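Local coordinates for adenylate kinase (Schistosoma mansoni, PDB 3UMF), which catalyses the reversible transfer of a phosphoryl group between adenine nucleotides, interconverting ATP and AMP with two ADP, at residues P117-E127 and F174-Y185. Sequence-based numbering, arbitrary orientation.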
loop_
_atom_site.group_PDB
_atom_site.type_symbol
_atom_site.label_atom_id
_atom_site.label_comp_id
_atom_site.label_asym_id
_atom_site.label_seq_id
_atom_site.Cartn_x
_atom_site.Cartn_y
_atom_site.Cartn_z
ATOM N N PRO A 117 -4.119 -1.925 -2.760
ATOM C CA PRO A 117 -4.302 -1.653 -4.188
ATOM C C PRO A 117 -4.707 -0.203 -4.431
ATOM O O PRO A 117 -5.420 0.382 -3.619
ATOM C CB PRO A 117 -5.468 -2.569 -4.553
ATOM C CG PRO A 117 -6.307 -2.579 -3.320
ATOM C CD PRO A 117 -5.344 -2.481 -2.156
ATOM N N ARG A 118 -4.265 0.367 -5.546
ATOM C CA ARG A 118 -4.630 1.737 -5.883
ATOM C C ARG A 118 -5.933 1.774 -6.679
ATOM O O ARG A 118 -6.604 2.804 -6.739
ATOM C CB ARG A 118 -3.501 2.418 -6.660
ATOM C CG ARG A 118 -2.199 2.549 -5.874
ATOM C CD ARG A 118 -1.082 3.143 -6.725
ATOM N NE ARG A 118 -1.365 4.516 -7.138
ATOM C CZ ARG A 118 -0.976 5.597 -6.468
ATOM N NH1 ARG A 118 -0.283 5.474 -5.344
ATOM N NH2 ARG A 118 -1.279 6.806 -6.922
ATOM N N GLU A 119 -6.286 0.644 -7.286
ATOM C CA GLU A 119 -7.505 0.544 -8.086
ATOM C C GLU A 119 -8.277 -0.737 -7.759
ATOM O O GLU A 119 -7.713 -1.692 -7.219
ATOM C CB GLU A 119 -7.179 0.628 -9.582
ATOM C CG GLU A 119 -6.509 1.939 -9.992
ATOM C CD GLU A 119 -6.118 1.986 -11.458
ATOM O OE1 GLU A 119 -6.967 1.661 -12.314
ATOM O OE2 GLU A 119 -4.961 2.358 -11.752
ATOM N N LEU A 120 -9.565 -0.750 -8.091
ATOM C CA LEU A 120 -10.453 -1.841 -7.701
ATOM C C LEU A 120 -10.055 -3.194 -8.292
ATOM O O LEU A 120 -10.149 -4.222 -7.617
ATOM C CB LEU A 120 -11.903 -1.506 -8.066
ATOM C CG LEU A 120 -12.969 -2.458 -7.520
ATOM C CD1 LEU A 120 -12.739 -2.699 -6.043
ATOM C CD2 LEU A 120 -14.361 -1.895 -7.758
ATOM N N ASP A 121 -9.613 -3.197 -9.547
ATOM C CA ASP A 121 -9.216 -4.437 -10.208
ATOM C C ASP A 121 -8.037 -5.091 -9.495
ATOM O O ASP A 121 -7.972 -6.313 -9.383
ATOM C CB ASP A 121 -8.901 -4.196 -11.690
ATOM C CG ASP A 121 -7.844 -3.123 -11.902
ATOM O OD1 ASP A 121 -7.425 -2.479 -10.917
ATOM O OD2 ASP A 121 -7.438 -2.914 -13.064
ATOM N N GLN A 122 -7.120 -4.264 -9.000
ATOM C CA GLN A 122 -5.953 -4.749 -8.269
ATOM C C GLN A 122 -6.355 -5.478 -6.988
ATOM O O GLN A 122 -5.766 -6.500 -6.635
ATOM C CB GLN A 122 -5.012 -3.584 -7.935
ATOM C CG GLN A 122 -4.491 -2.825 -9.146
ATOM C CD GLN A 122 -3.631 -1.637 -8.759
ATOM O OE1 GLN A 122 -3.517 -1.295 -7.582
ATOM N NE2 GLN A 122 -3.017 -1.002 -9.751
ATOM N N GLY A 123 -7.364 -4.946 -6.303
ATOM C CA GLY A 123 -7.821 -5.521 -5.051
ATOM C C GLY A 123 -8.536 -6.848 -5.227
ATOM O O GLY A 123 -8.198 -7.838 -4.574
ATOM N N ILE A 124 -9.524 -6.867 -6.113
ATOM C CA ILE A 124 -10.323 -8.065 -6.351
ATOM C C ILE A 124 -9.483 -9.219 -6.905
ATOM O O ILE A 124 -9.582 -10.349 -6.423
ATOM C CB ILE A 124 -11.518 -7.765 -7.289
ATOM C CG1 ILE A 124 -12.528 -6.857 -6.576
ATOM C CG2 ILE A 124 -12.195 -9.053 -7.735
ATOM C CD1 ILE A 124 -13.560 -6.245 -7.497
ATOM N N LYS A 125 -8.651 -8.936 -7.905
ATOM C CA LYS A 125 -7.788 -9.967 -8.482
ATOM C C LYS A 125 -6.782 -10.513 -7.472
ATOM O O LYS A 125 -6.440 -11.691 -7.519
ATOM C CB LYS A 125 -7.059 -9.444 -9.723
ATOM C CG LYS A 125 -7.969 -9.110 -10.890
ATOM C CD LYS A 125 -7.160 -8.687 -12.104
ATOM C CE LYS A 125 -7.960 -7.769 -13.011
ATOM N NZ LYS A 125 -7.136 -7.251 -14.138
ATOM N N PHE A 126 -6.307 -9.661 -6.568
ATOM C CA PHE A 126 -5.379 -10.101 -5.530
ATOM C C PHE A 126 -6.055 -11.123 -4.633
ATOM O O PHE A 126 -5.508 -12.192 -4.366
ATOM C CB PHE A 126 -4.888 -8.920 -4.685
ATOM C CG PHE A 126 -3.928 -9.313 -3.589
ATOM C CD1 PHE A 126 -4.392 -9.740 -2.352
ATOM C CD2 PHE A 126 -2.561 -9.254 -3.798
ATOM C CE1 PHE A 126 -3.509 -10.105 -1.348
ATOM C CE2 PHE A 126 -1.674 -9.616 -2.796
ATOM C CZ PHE A 126 -2.150 -10.041 -1.572
ATOM N N GLU A 127 -7.251 -10.784 -4.167
ATOM C CA GLU A 127 -7.990 -11.654 -3.264
ATOM C C GLU A 127 -8.395 -12.963 -3.943
ATOM O O GLU A 127 -8.547 -13.985 -3.279
ATOM C CB GLU A 127 -9.211 -10.924 -2.699
ATOM C CG GLU A 127 -8.854 -9.653 -1.946
ATOM C CD GLU A 127 -10.061 -8.967 -1.343
ATOM O OE1 GLU A 127 -10.832 -8.342 -2.103
ATOM O OE2 GLU A 127 -10.238 -9.048 -0.110
ATOM N N PHE A 174 -4.952 11.292 -6.781
ATOM C CA PHE A 174 -4.925 10.113 -5.917
ATOM C C PHE A 174 -6.254 9.914 -5.185
ATOM O O PHE A 174 -6.756 8.796 -5.096
ATOM C CB PHE A 174 -3.770 10.194 -4.911
ATOM C CG PHE A 174 -3.706 9.026 -3.967
ATOM C CD1 PHE A 174 -2.979 7.893 -4.294
ATOM C CD2 PHE A 174 -4.383 9.054 -2.756
ATOM C CE1 PHE A 174 -2.928 6.809 -3.428
ATOM C CE2 PHE A 174 -4.335 7.975 -1.890
ATOM C CZ PHE A 174 -3.607 6.852 -2.224
ATOM N N ASN A 175 -6.808 11.001 -4.653
ATOM C CA ASN A 175 -8.072 10.952 -3.924
ATOM C C ASN A 175 -9.209 10.411 -4.791
ATOM O O ASN A 175 -9.992 9.570 -4.350
ATOM C CB ASN A 175 -8.421 12.342 -3.376
ATOM C CG ASN A 175 -9.738 12.366 -2.618
ATOM O OD1 ASN A 175 -9.799 12.005 -1.441
ATOM N ND2 ASN A 175 -10.799 12.810 -3.288
ATOM N N GLU A 176 -9.283 10.887 -6.030
ATOM C CA GLU A 176 -10.310 10.442 -6.966
ATOM C C GLU A 176 -10.060 9.012 -7.441
ATOM O O GLU A 176 -10.990 8.205 -7.533
ATOM C CB GLU A 176 -10.365 11.380 -8.172
ATOM C CG GLU A 176 -11.423 11.014 -9.203
ATOM C CD GLU A 176 -12.837 11.267 -8.709
ATOM O OE1 GLU A 176 -13.016 12.114 -7.808
ATOM O OE2 GLU A 176 -13.773 10.621 -9.224
ATOM N N LEU A 177 -8.803 8.708 -7.745
ATOM C CA LEU A 177 -8.431 7.398 -8.260
ATOM C C LEU A 177 -8.815 6.273 -7.303
ATOM O O LEU A 177 -9.284 5.224 -7.733
ATOM C CB LEU A 177 -6.922 7.353 -8.526
ATOM C CG LEU A 177 -6.364 6.059 -9.128
ATOM C CD1 LEU A 177 -6.811 5.908 -10.576
ATOM C CD2 LEU A 177 -4.845 6.012 -9.018
ATOM N N THR A 178 -8.636 6.505 -6.007
ATOM C CA THR A 178 -8.815 5.449 -5.015
ATOM C C THR A 178 -10.219 5.376 -4.409
ATOM O O THR A 178 -10.479 4.529 -3.556
ATOM C CB THR A 178 -7.778 5.562 -3.867
ATOM O OG1 THR A 178 -7.957 6.806 -3.182
ATOM C CG2 THR A 178 -6.359 5.487 -4.416
ATOM N N LYS A 179 -11.121 6.253 -4.845
ATOM C CA LYS A 179 -12.487 6.272 -4.307
ATOM C C LYS A 179 -13.247 4.943 -4.411
ATOM O O LYS A 179 -13.777 4.469 -3.407
ATOM C CB LYS A 179 -13.320 7.415 -4.912
ATOM C CG LYS A 179 -13.170 8.748 -4.204
ATOM C CD LYS A 179 -14.023 9.812 -4.882
ATOM C CE LYS A 179 -13.840 11.173 -4.233
ATOM N NZ LYS A 179 -14.519 12.245 -5.017
ATOM N N PRO A 180 -13.309 4.335 -5.614
ATOM C CA PRO A 180 -14.093 3.093 -5.656
ATOM C C PRO A 180 -13.445 1.917 -4.921
ATOM O O PRO A 180 -14.168 1.033 -4.465
ATOM C CB PRO A 180 -14.218 2.795 -7.155
ATOM C CG PRO A 180 -13.095 3.520 -7.789
ATOM C CD PRO A 180 -12.850 4.741 -6.956
ATOM N N VAL A 181 -12.121 1.892 -4.796
ATOM C CA VAL A 181 -11.498 0.782 -4.080
ATOM C C VAL A 181 -11.725 0.910 -2.572
ATOM O O VAL A 181 -11.959 -0.084 -1.884
ATOM C CB VAL A 181 -9.999 0.583 -4.441
ATOM C CG1 VAL A 181 -9.129 1.680 -3.849
ATOM C CG2 VAL A 181 -9.524 -0.787 -3.979
ATOM N N ILE A 182 -11.695 2.140 -2.072
ATOM C CA ILE A 182 -11.970 2.396 -0.664
ATOM C C ILE A 182 -13.433 2.106 -0.329
ATOM O O ILE A 182 -13.733 1.489 0.694
ATOM C CB ILE A 182 -11.603 3.843 -0.279
ATOM C CG1 ILE A 182 -10.080 4.018 -0.305
ATOM C CG2 ILE A 182 -12.147 4.197 1.095
ATOM C CD1 ILE A 182 -9.628 5.452 -0.142
ATOM N N GLU A 183 -14.344 2.542 -1.195
ATOM C CA GLU A 183 -15.766 2.282 -0.980
ATOM C C GLU A 183 -16.083 0.785 -1.013
ATOM O O GLU A 183 -16.901 0.304 -0.232
ATOM C CB GLU A 183 -16.617 3.033 -2.004
ATOM C CG GLU A 183 -18.115 2.870 -1.794
ATOM C CD GLU A 183 -18.576 3.374 -0.437
ATOM O OE1 GLU A 183 -18.058 4.415 0.022
ATOM O OE2 GLU A 183 -19.456 2.729 0.174
ATOM N N HIS A 184 -15.423 0.057 -1.911
ATOM C CA HIS A 184 -15.608 -1.388 -2.037
ATOM C C HIS A 184 -15.294 -2.138 -0.742
ATOM O O HIS A 184 -16.061 -3.000 -0.312
ATOM C CB HIS A 184 -14.749 -1.935 -3.181
ATOM C CG HIS A 184 -14.790 -3.426 -3.313
ATOM N ND1 HIS A 184 -15.891 -4.103 -3.795
ATOM C CD2 HIS A 184 -13.863 -4.370 -3.028
ATOM C CE1 HIS A 184 -15.639 -5.399 -3.801
ATOM N NE2 HIS A 184 -14.415 -5.590 -3.340
ATOM N N TYR A 185 -14.168 -1.815 -0.115
ATOM C CA TYR A 185 -13.796 -2.493 1.123
ATOM C C TYR A 185 -14.496 -1.910 2.348
ATOM O O TYR A 185 -14.629 -2.583 3.369
ATOM C CB TYR A 185 -12.276 -2.513 1.304
ATOM C CG TYR A 185 -11.589 -3.408 0.303
ATOM C CD1 TYR A 185 -11.609 -4.788 0.452
ATOM C CD2 TYR A 185 -10.937 -2.878 -0.799
ATOM C CE1 TYR A 185 -10.990 -5.615 -0.466
ATOM C CE2 TYR A 185 -10.313 -3.697 -1.722
ATOM C CZ TYR A 185 -10.343 -5.063 -1.550
ATOM O OH TYR A 185 -9.726 -5.884 -2.464
HETATM O O HOH W 1 -13.242 -7.916 -2.358
#
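Leu120 and Val181 bring the backbones nearest, CA to CA 4.6 Å, where helices 120-127 and 179-185 run 42° from parallel with short-segment axes 9.3 Å apart. Val181 fills this junction: its CG2, anti to the backbone N, lies 3.7 Å from Pro117 CG, on the ring that follows a cis peptide bond. One turn beyond Val181, His184 turns a ring face to the CD1 methyl of Leu120, 3.5 Å from His184 CG. Ile124 CG1 comes 4.0 Å from His184 NE2, with its CD1 on the same side of the ring as the Leu120 methyl. Gly123, having no side chain, lets the Tyr185 hydroxyl come close to the helix backbone, OH 3.2 Å from Gly123 C. Tyr185 OH donates to Glu127 OE1 at 2.7 Å, meeting the carboxylate from above its plane, 72° out of it. A water donates to Glu127 OE1 too and also bonds His184 NE2, while Glu127 OE2 accepts from the backbone N of Cys133. At the other end the guanidinium of Arg118, its chain bent round at chi3, lays a face against the edge of Phe174, NH2 3.3 Å from CD1, the planes 62° apart. Phe126 meets Phe33 of strand 30-35 edge-to-face and Tyr185 touches the same residue, which places this helix pair against the parallel sheet of the kinase's Rossmann-like core. Apolar packing at Val181 thus gives way to a carboxylate gripped through both oxygens, which would probably favour its ionised form.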